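Long-range contacts in TRAP solute Binding Protein (Uncultured marine bacterium, PDB 5I7I), which binds aromatic acids such as 3-hydroxybenzoate as the solute-binding protein of a TRAP transporter, probably handing them to the membrane components for uptake: residues H144-K152 with I202-M212; A159-P170 with L181-V190. All coordinates share one frame; numbering follows the deposited sequence. Where two conformers were deposited one is given.

Contact 1: H144-K152 with I202-M212. With 3HB (3-hydroxybenzoic acid), chain C.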
loop_
_atom_site.group_PDB
_atom_site.type_symbol
_atom_site.label_atom_id
_atom_site.label_comp_id
_atom_site.label_asym_id
_atom_site.label_seq_id
_atom_site.Cartn_x
_atom_site.Cartn_y
_atom_site.Cartn_z
ATOM N N HIS A 144 4.034 -1.219 -0.319
ATOM C CA HIS A 144 5.101 -0.535 0.386
ATOM C C HIS A 144 5.988 -1.536 1.134
ATOM O O HIS A 144 5.635 -2.698 1.349
ATOM C CB HIS A 144 4.551 0.570 1.302
ATOM C CG HIS A 144 3.524 0.153 2.323
ATOM N ND1 HIS A 144 3.840 -0.546 3.472
ATOM C CD2 HIS A 144 2.201 0.449 2.422
ATOM C CE1 HIS A 144 2.751 -0.689 4.212
ATOM N NE2 HIS A 144 1.747 -0.079 3.610
ATOM N N ALA A 145 7.176 -1.089 1.505
ATOM C CA ALA A 145 7.988 -1.884 2.415
ATOM C C ALA A 145 7.219 -2.086 3.716
ATOM O O ALA A 145 6.334 -1.304 4.043
ATOM C CB ALA A 145 9.301 -1.163 2.683
ATOM N N PRO A 146 7.505 -3.141 4.465
ATOM C CA PRO A 146 6.679 -3.425 5.643
ATOM C C PRO A 146 6.458 -2.220 6.540
ATOM O O PRO A 146 7.372 -1.448 6.835
ATOM C CB PRO A 146 7.445 -4.533 6.356
ATOM C CG PRO A 146 8.136 -5.254 5.246
ATOM C CD PRO A 146 8.546 -4.165 4.269
ATOM N N GLY A 147 5.220 -2.050 6.959
ATOM C CA GLY A 147 4.888 -0.964 7.850
ATOM C C GLY A 147 5.500 -1.092 9.234
ATOM O O GLY A 147 5.891 -2.173 9.686
ATOM N N LYS A 148 5.595 0.065 9.897
ATOM C CA LYS A 148 6.125 0.190 11.242
ATOM C C LYS A 148 5.039 0.767 12.145
ATOM O O LYS A 148 4.013 1.299 11.690
ATOM C CB LYS A 148 7.385 1.058 11.244
ATOM C CG LYS A 148 8.614 0.418 10.576
ATOM C CD LYS A 148 8.680 0.569 9.047
ATOM C CE LYS A 148 9.826 -0.221 8.462
ATOM N NZ LYS A 148 9.827 -0.218 6.973
ATOM N N ILE A 149 5.282 0.662 13.453
ATOM C CA ILE A 149 4.367 1.108 14.500
ATOM C C ILE A 149 4.873 2.430 15.046
ATOM O O ILE A 149 6.023 2.525 15.478
ATOM C CB ILE A 149 4.278 0.058 15.623
ATOM C CG1 ILE A 149 3.729 -1.254 15.089
ATOM C CG2 ILE A 149 3.429 0.552 16.770
ATOM C CD1 ILE A 149 3.923 -2.440 16.016
ATOM N N HIS A 150 3.999 3.427 15.086
ATOM C CA HIS A 150 4.373 4.769 15.501
ATOM C C HIS A 150 3.452 5.240 16.612
ATOM O O HIS A 150 2.224 5.122 16.511
ATOM C CB HIS A 150 4.296 5.712 14.308
ATOM C CG HIS A 150 4.977 5.155 13.102
ATOM N ND1 HIS A 150 6.339 5.220 12.917
ATOM C CD2 HIS A 150 4.487 4.475 12.045
ATOM C CE1 HIS A 150 6.654 4.616 11.787
ATOM N NE2 HIS A 150 5.547 4.146 11.247
ATOM N N THR A 151 4.054 5.776 17.657
ATOM C CA THR A 151 3.344 6.358 18.778
ATOM C C THR A 151 3.983 7.695 19.131
ATOM O O THR A 151 5.123 7.984 18.758
ATOM C CB THR A 151 3.376 5.421 19.972
ATOM O OG1 THR A 151 4.731 5.054 20.199
ATOM C CG2 THR A 151 2.579 4.171 19.667
ATOM N N LYS A 152 3.254 8.512 19.878
ATOM C CA LYS A 152 3.759 9.836 20.205
ATOM C C LYS A 152 5.064 9.741 20.992
ATOM O O LYS A 152 6.055 10.405 20.653
ATOM C CB LYS A 152 2.685 10.639 20.953
ATOM C CG LYS A 152 1.491 11.017 20.067
ATOM C CD LYS A 152 0.514 11.900 20.807
ATOM C CE LYS A 152 -0.604 12.338 19.895
ATOM N NZ LYS A 152 -1.424 13.394 20.543
ATOM N N ILE A 202 -6.366 9.672 17.913
ATOM C CA ILE A 202 -5.580 8.443 17.896
ATOM C C ILE A 202 -4.308 8.714 18.683
ATOM O O ILE A 202 -3.860 9.856 18.827
ATOM C CB ILE A 202 -5.231 7.921 16.469
ATOM C CG1 ILE A 202 -4.618 9.045 15.631
ATOM C CG2 ILE A 202 -6.452 7.324 15.786
ATOM C CD1 ILE A 202 -4.209 8.635 14.207
ATOM N N ASP A 203 -3.727 7.638 19.189
ATOM C CA ASP A 203 -2.458 7.690 19.891
ATOM C C ASP A 203 -1.279 7.313 19.002
ATOM O O ASP A 203 -0.120 7.474 19.408
ATOM C CB ASP A 203 -2.526 6.732 21.088
ATOM C CG ASP A 203 -3.712 7.031 22.027
ATOM O OD1 ASP A 203 -3.823 8.178 22.506
ATOM O OD2 ASP A 203 -4.557 6.134 22.279
ATOM N N GLY A 204 -1.538 6.797 17.810
ATOM C CA GLY A 204 -0.478 6.346 16.948
ATOM C C GLY A 204 -1.080 5.697 15.725
ATOM O O GLY A 204 -2.287 5.769 15.495
ATOM N N MET A 205 -0.220 5.060 14.948
ATOM C CA MET A 205 -0.637 4.527 13.660
ATOM C C MET A 205 0.397 3.533 13.179
ATOM O O MET A 205 1.548 3.520 13.634
ATOM C CB MET A 205 -0.803 5.610 12.588
ATOM C CG MET A 205 0.496 6.279 12.152
ATOM S SD MET A 205 1.095 7.495 13.306
ATOM C CE MET A 205 2.487 8.108 12.352
ATOM N N VAL A 206 -0.015 2.747 12.193
ATOM C CA VAL A 206 0.924 2.024 11.349
ATOM C C VAL A 206 0.990 2.685 9.981
ATOM O O VAL A 206 -0.039 3.078 9.411
ATOM C CB VAL A 206 0.644 0.513 11.245
ATOM C CG1 VAL A 206 0.906 -0.157 12.554
ATOM C CG2 VAL A 206 -0.740 0.246 10.744
ATOM N N VAL A 207 2.219 2.866 9.503
ATOM C CA VAL A 207 2.568 3.269 8.143
ATOM C C VAL A 207 4.014 2.860 7.929
ATOM O O VAL A 207 4.780 2.758 8.895
ATOM C CB VAL A 207 2.493 4.791 7.900
ATOM C CG1 VAL A 207 1.088 5.242 7.554
ATOM C CG2 VAL A 207 3.015 5.588 9.087
ATOM N N PRO A 208 4.448 2.682 6.694
ATOM C CA PRO A 208 5.882 2.624 6.426
ATOM C C PRO A 208 6.490 4.003 6.634
ATOM O O PRO A 208 5.794 5.005 6.772
ATOM C CB PRO A 208 5.948 2.196 4.959
ATOM C CG PRO A 208 4.714 2.831 4.371
ATOM C CD PRO A 208 3.658 2.777 5.446
ATOM N N TRP A 209 7.816 4.063 6.657
ATOM C CA TRP A 209 8.470 5.361 6.821
ATOM C C TRP A 209 8.132 6.309 5.675
ATOM O O TRP A 209 8.027 7.516 5.890
ATOM C CB TRP A 209 9.979 5.191 6.868
ATOM C CG TRP A 209 10.575 4.430 7.992
ATOM C CD1 TRP A 209 11.247 3.240 7.903
ATOM C CD2 TRP A 209 10.645 4.822 9.367
ATOM N NE1 TRP A 209 11.717 2.868 9.129
ATOM C CE2 TRP A 209 11.368 3.822 10.047
ATOM C CE3 TRP A 209 10.190 5.928 10.086
ATOM C CZ2 TRP A 209 11.635 3.895 11.404
ATOM C CZ3 TRP A 209 10.463 6.000 11.425
ATOM C CH2 TRP A 209 11.184 4.987 12.077
ATOM N N GLU A 210 8.018 5.790 4.442
ATOM C CA GLU A 210 8.145 6.640 3.253
ATOM C C GLU A 210 7.058 7.690 3.169
ATOM O O GLU A 210 7.293 8.766 2.610
ATOM C CB GLU A 210 8.134 5.782 1.980
ATOM C CG GLU A 210 6.802 5.083 1.679
ATOM C CD GLU A 210 5.869 5.867 0.772
ATOM O OE1 GLU A 210 4.706 5.423 0.599
ATOM O OE2 GLU A 210 6.276 6.916 0.217
ATOM N N ILE A 211 5.862 7.393 3.688
ATOM C CA ILE A 211 4.723 8.309 3.588
ATOM C C ILE A 211 4.764 9.378 4.667
ATOM O O ILE A 211 4.054 10.380 4.564
ATOM C CB ILE A 211 3.390 7.509 3.594
ATOM C CG1 ILE A 211 2.196 8.377 3.180
ATOM C CG2 ILE A 211 3.151 6.866 4.943
ATOM C CD1 ILE A 211 2.297 8.961 1.784
ATOM N N MET A 212 5.584 9.198 5.700
ATOM C CA MET A 212 5.435 10.025 6.896
ATOM C C MET A 212 5.832 11.467 6.659
ATOM O O MET A 212 5.108 12.368 7.118
ATOM C CB MET A 212 6.209 9.412 8.058
ATOM C CG MET A 212 5.614 8.115 8.517
ATOM S SD MET A 212 6.537 7.279 9.806
ATOM C CE MET A 212 6.338 8.383 11.186
HETATM C "C1'" 3HB C . -1.443 4.261 4.116
HETATM O "O1'" 3HB C . -1.030 3.666 5.145
HETATM O "O2'" 3HB C . -2.661 4.556 4.004
HETATM C C1 3HB C . -0.469 4.690 3.027
HETATM C C2 3HB C . 0.846 4.231 3.072
HETATM C C3 3HB C . 1.742 4.613 2.104
HETATM C C4 3HB C . 1.358 5.469 1.107
HETATM C C5 3HB C . 0.044 5.927 1.056
HETATM C C6 3HB C . -0.872 5.545 2.016
HETATM O O3 3HB C . 3.035 4.145 2.165
HETATM O O HOH W 1 0.747 8.038 21.739
HETATM O O HOH W 2 -3.251 11.551 21.196
#
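Lys152 meets the start of segment 202-212 through water: one molecule bridges its NZ to Ile202 O, another its backbone N to Asp203 O, while NZ is also bonded to Leu197 O. At Gly204 the strands come close, its CA 3.0 Å from His150 O, and a side chain would collide with that carbonyl. Met205 and His150 form a hydrogen-bonded antiparallel pair, each N donating to the other's O, and the flexible thioether of Met205 bends back to lay CE 3.6 Å from His150 CB. Val206 lies alongside Ile149 on the other face, its branched carbon suited to the strand. Strands 148-151 and 204-207 are thus antiparallel neighbours at the middle of a six-stranded mixed sheet, and their loops reach the ligand pocket. Val207 O takes two donors from opposite faces of its plane, Lys148 N and His150 NE2. The distance from His150 NE2 to Val207 O is 2.8 Å, with the oxygen in the ring plane. With CG beside the backbone N (chi1 -48°), the imidazole turns along the sheet to reach this carbonyl; ND1 pairs with His224. Replacing the imidazole with the methyl of an alanine would probably leave Val207 O with one donor fewer and Met212 SD without the ring it covers. Pro208 sets CG over the face of the His144 ring, 3.7 Å from its centroid, a CH-pi contact beside the ligand hydroxyl. Trp209 receives the His150 edge on its face, planes at 66°, and Lys148 CD over its five-membered ring; the lysine NZ continues to Pro146 O and Glu278. Glu210 OE1 accepts the ligand O3 hydroxyl at 2.6 Å, and Ile211 packs its aliphatic branches on the ligand ring. Met212 places SD over the face of the His150 imidazole, 3.6 Å from the centroid.

Contact 2: A159-P170 with L181-V190. With 3HB (3-hydroxybenzoic acid), chain C.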
loop_
_atom_site.group_PDB
_atom_site.type_symbol
_atom_site.label_atom_id
_atom_site.label_comp_id
_atom_site.label_asym_id
_atom_site.label_seq_id
_atom_site.Cartn_x
_atom_site.Cartn_y
_atom_site.Cartn_z
ATOM N N ALA A 159 3.196 -6.576 22.437
ATOM C CA ALA A 159 1.764 -6.378 22.218
ATOM C C ALA A 159 1.092 -5.681 23.396
ATOM O O ALA A 159 0.215 -4.827 23.207
ATOM C CB ALA A 159 1.091 -7.724 21.960
ATOM N N ALA A 160 1.478 -6.033 24.625
ATOM C CA ALA A 160 0.809 -5.461 25.786
ATOM C C ALA A 160 0.950 -3.943 25.821
ATOM O O ALA A 160 0.086 -3.253 26.379
ATOM C CB ALA A 160 1.387 -6.059 27.064
ATOM N N ASP A 161 2.040 -3.403 25.264
ATOM C CA ASP A 161 2.217 -1.951 25.253
ATOM C C ASP A 161 1.186 -1.255 24.389
ATOM O O ASP A 161 0.988 -0.045 24.535
ATOM C CB ASP A 161 3.614 -1.575 24.783
ATOM C CG ASP A 161 4.677 -1.966 25.767
ATOM O OD1 ASP A 161 4.404 -1.989 26.988
ATOM O OD2 ASP A 161 5.812 -2.226 25.326
ATOM N N LEU A 162 0.526 -1.985 23.500
ATOM C CA LEU A 162 -0.538 -1.419 22.689
ATOM C C LEU A 162 -1.892 -1.417 23.374
ATOM O O LEU A 162 -2.813 -0.777 22.857
ATOM C CB LEU A 162 -0.666 -2.204 21.384
ATOM C CG LEU A 162 0.524 -2.072 20.437
ATOM C CD1 LEU A 162 0.390 -3.094 19.341
ATOM C CD2 LEU A 162 0.605 -0.667 19.864
ATOM N N ASN A 163 -2.046 -2.116 24.500
ATOM C CA ASN A 163 -3.337 -2.146 25.178
ATOM C C ASN A 163 -3.819 -0.738 25.480
ATOM O O ASN A 163 -3.096 0.085 26.055
ATOM C CB ASN A 163 -3.233 -2.947 26.474
ATOM C CG ASN A 163 -3.004 -4.435 26.232
ATOM O OD1 ASN A 163 -3.236 -4.948 25.130
ATOM N ND2 ASN A 163 -2.530 -5.130 27.255
ATOM N N GLY A 164 -5.059 -0.465 25.090
ATOM C CA GLY A 164 -5.680 0.815 25.339
ATOM C C GLY A 164 -5.302 1.901 24.354
ATOM O O GLY A 164 -5.892 2.981 24.397
ATOM N N MET A 165 -4.327 1.657 23.476
ATOM C CA MET A 165 -3.843 2.665 22.542
ATOM C C MET A 165 -4.724 2.676 21.303
ATOM O O MET A 165 -4.980 1.627 20.707
ATOM C CB MET A 165 -2.407 2.350 22.132
ATOM C CG MET A 165 -1.428 2.342 23.291
ATOM S SD MET A 165 -0.931 3.992 23.834
ATOM C CE MET A 165 0.221 4.447 22.546
ATOM N N LYS A 166 -5.186 3.860 20.919
ATOM C CA LYS A 166 -5.994 4.008 19.718
ATOM C C LYS A 166 -5.037 4.144 18.546
ATOM O O LYS A 166 -4.332 5.150 18.431
ATOM C CB LYS A 166 -6.920 5.212 19.833
ATOM C CG LYS A 166 -7.984 4.995 20.909
ATOM C CD LYS A 166 -8.866 6.191 21.139
ATOM C CE LYS A 166 -8.056 7.343 21.624
ATOM N NZ LYS A 166 -8.906 8.448 22.111
ATOM N N MET A 167 -5.015 3.139 17.682
ATOM C CA MET A 167 -3.992 3.010 16.651
ATOM C C MET A 167 -4.643 2.995 15.281
ATOM O O MET A 167 -5.503 2.154 15.008
ATOM C CB MET A 167 -3.171 1.741 16.874
ATOM C CG MET A 167 -2.396 1.782 18.179
ATOM S SD MET A 167 -1.103 3.071 18.208
ATOM C CE MET A 167 0.112 2.388 17.094
ATOM N N ARG A 168 -4.231 3.920 14.428
ATOM C CA ARG A 168 -4.747 3.980 13.066
ATOM C C ARG A 168 -4.147 2.881 12.190
ATOM O O ARG A 168 -2.941 2.611 12.235
ATOM C CB ARG A 168 -4.437 5.336 12.434
ATOM C CG ARG A 168 -4.787 5.457 10.960
ATOM C CD ARG A 168 -3.663 5.062 10.013
ATOM N NE ARG A 168 -4.100 5.236 8.634
ATOM C CZ ARG A 168 -3.399 4.891 7.555
ATOM N NH1 ARG A 168 -2.205 4.342 7.663
ATOM N NH2 ARG A 168 -3.904 5.119 6.350
ATOM N N GLY A 169 -4.988 2.278 11.358
ATOM C CA GLY A 169 -4.548 1.475 10.250
ATOM C C GLY A 169 -5.221 1.908 8.961
ATOM O O GLY A 169 -6.236 2.607 8.985
ATOM N N PRO A 170 -4.682 1.466 7.815
ATOM C CA PRO A 170 -5.183 1.951 6.510
ATOM C C PRO A 170 -6.398 1.217 5.977
ATOM O O PRO A 170 -7.105 1.775 5.121
ATOM C CB PRO A 170 -3.992 1.701 5.564
ATOM C CG PRO A 170 -3.272 0.549 6.203
ATOM C CD PRO A 170 -3.371 0.819 7.674
ATOM N N LEU A 181 -3.389 -7.499 18.087
ATOM C CA LEU A 181 -2.200 -7.188 18.865
ATOM C C LEU A 181 -2.527 -6.444 20.149
ATOM O O LEU A 181 -1.607 -6.101 20.901
ATOM C CB LEU A 181 -1.234 -6.349 18.021
ATOM C CG LEU A 181 -0.653 -7.063 16.811
ATOM C CD1 LEU A 181 0.199 -6.114 15.990
ATOM C CD2 LEU A 181 0.184 -8.257 17.244
ATOM N N GLY A 182 -3.801 -6.173 20.420
ATOM C CA GLY A 182 -4.224 -5.570 21.662
ATOM C C GLY A 182 -4.650 -4.130 21.561
ATOM O O GLY A 182 -5.122 -3.575 22.558
ATOM N N ALA A 183 -4.494 -3.501 20.406
ATOM C CA ALA A 183 -4.812 -2.090 20.263
ATOM C C ALA A 183 -6.304 -1.879 20.052
ATOM O O ALA A 183 -7.073 -2.814 19.816
ATOM C CB ALA A 183 -4.068 -1.500 19.070
ATOM N N THR A 184 -6.705 -0.613 20.183
ATOM C CA THR A 184 -8.030 -0.169 19.785
ATOM C C THR A 184 -7.900 0.376 18.372
ATOM O O THR A 184 -7.299 1.445 18.187
ATOM C CB THR A 184 -8.527 0.918 20.719
ATOM O OG1 THR A 184 -8.735 0.355 22.017
ATOM C CG2 THR A 184 -9.841 1.510 20.207
ATOM N N PRO A 185 -8.396 -0.320 17.353
ATOM C CA PRO A 185 -8.163 0.120 15.976
ATOM C C PRO A 185 -9.045 1.288 15.569
ATOM O O PRO A 185 -10.195 1.407 15.985
ATOM C CB PRO A 185 -8.545 -1.119 15.166
ATOM C CG PRO A 185 -9.598 -1.772 15.974
ATOM C CD PRO A 185 -9.218 -1.542 17.411
ATOM N N VAL A 186 -8.488 2.143 14.710
ATOM C CA VAL A 186 -9.225 3.205 14.039
ATOM C C VAL A 186 -8.772 3.194 12.586
ATOM O O VAL A 186 -7.574 3.136 12.316
ATOM C CB VAL A 186 -8.942 4.578 14.682
ATOM C CG1 VAL A 186 -9.833 5.650 14.063
ATOM C CG2 VAL A 186 -9.160 4.516 16.199
ATOM N N GLY A 187 -9.705 3.237 11.648
ATOM C CA GLY A 187 -9.369 3.258 10.232
ATOM C C GLY A 187 -9.522 4.649 9.644
ATOM O O GLY A 187 -10.470 5.356 9.958
ATOM N N MET A 188 -8.564 5.046 8.793
ATOM C CA MET A 188 -8.725 6.275 8.015
ATOM C C MET A 188 -7.650 6.349 6.935
ATOM O O MET A 188 -6.546 5.813 7.120
ATOM C CB MET A 188 -8.618 7.520 8.901
ATOM C CG MET A 188 -7.205 7.748 9.452
ATOM S SD MET A 188 -7.154 8.902 10.829
ATOM C CE MET A 188 -7.964 7.904 12.080
ATOM N N PRO A 189 -7.926 7.008 5.802
ATOM C CA PRO A 189 -6.855 7.280 4.834
ATOM C C PRO A 189 -5.763 8.141 5.449
ATOM O O PRO A 189 -5.982 8.880 6.411
ATOM C CB PRO A 189 -7.581 8.001 3.694
ATOM C CG PRO A 189 -9.010 7.521 3.802
ATOM C CD PRO A 189 -9.247 7.425 5.286
ATOM N N VAL A 190 -4.566 8.014 4.903
ATOM C CA VAL A 190 -3.383 8.594 5.539
ATOM C C VAL A 190 -3.438 10.117 5.674
ATOM O O VAL A 190 -2.879 10.645 6.646
ATOM C CB VAL A 190 -2.077 8.076 4.901
ATOM C CG1 VAL A 190 -1.874 8.638 3.522
ATOM C CG2 VAL A 190 -0.878 8.384 5.800
HETATM C "C1'" 3HB C . -1.443 4.261 4.116
HETATM O "O1'" 3HB C . -1.030 3.666 5.145
HETATM O "O2'" 3HB C . -2.661 4.556 4.004
HETATM C C1 3HB C . -0.469 4.690 3.027
HETATM C C2 3HB C . 0.846 4.231 3.072
HETATM C C3 3HB C . 1.742 4.613 2.104
HETATM C C4 3HB C . 1.358 5.469 1.107
HETATM C C5 3HB C . 0.044 5.927 1.056
HETATM C C6 3HB C . -0.872 5.545 2.016
HETATM O O3 3HB C . 3.035 4.145 2.165
HETATM O O HOH W 3 -2.008 -7.203 23.753
HETATM O O HOH W 4 -8.857 2.239 23.989
HETATM O O HOH W 5 -6.656 -1.989 23.565
#
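Met188 O is gripped side-on by Arg168, whose NE and NH2 lie 2.9 and 2.8 Å from that one oxygen, close to the guanidinium plane. The other edge of the guanidinium faces the ligand carboxylate: NH1 donates to 3HB O1' and NH2, at 2.7 Å, to 3HB O2', both bonds nearly straight. Arginine suits this place because its flat cation can hold a carboxylate by two parallel N-H bonds while the Met188 carbonyl fixes its rotation. Its chain leaves the strand with CG opposite the backbone N (chi1 173°) and bends at chi2, passing obliquely across Met188, where the two CG atoms meet at 3.7 Å. NH1 has a further acceptor in Val206 O. Pro170 CB and Val190 CG1 touch the ligand too, the valine methyl 3.6 Å from ring atom C6, so apolar groups flank the charged pair.

Behind the pocket, strands 166-169 and 184-187 run parallel, with their directions 39° apart. Bonds alternate along them: Thr184 N to Met165 O, Met167 N to Thr184 O, Val186 N to Met167 O, Gly169 N to Val186 O, then a weak one from Met188 N to Gly169 O. At the far end Gly182 closes helix 172-180 in a Schellman motif; its positive phi, and Asn163 OD1 where a CB would stand, exclude a side chain. The small Ala183 touches both Leu162 CB and Met167 CG with its methyl CB, the latter at 3.8 Å, and Leu162 CD1 lies against Leu181 CB. The whole is a beta-alpha-beta unit: helix 172-180 covers Met167 and Pro185, helix 193-198 packs on Arg168 and Met188 across the sheet, strand 204-207 borders 166-169, and 184-187 is the outermost strand.

Overall arrangement
Contacts 1 and 2 lie in one six-stranded mixed sheet, their centres 11 Å apart. Along the chain contact 2 is nested within the loop that contact 1 closes: strand 148-151 comes first, then strand 166-169, helix 172-180, strand 184-187 and finally strand 204-207. In the sheet the order is 184-187, 166-169, 204-207, 148-151, so the inner strands of the two pairs are neighbours, stitched by probable bonds from Asp203 N to Lys166 O and from Arg168 N to Gly204 O. Both reach 3-hydroxybenzoate from the strand ends: contact 2 supplies the arginine for the carboxylate, contact 1 the glutamate for the hydroxyl, a division of labour that fits the binding of 3-hydroxybenzoate by a protein specific for aromatic acids.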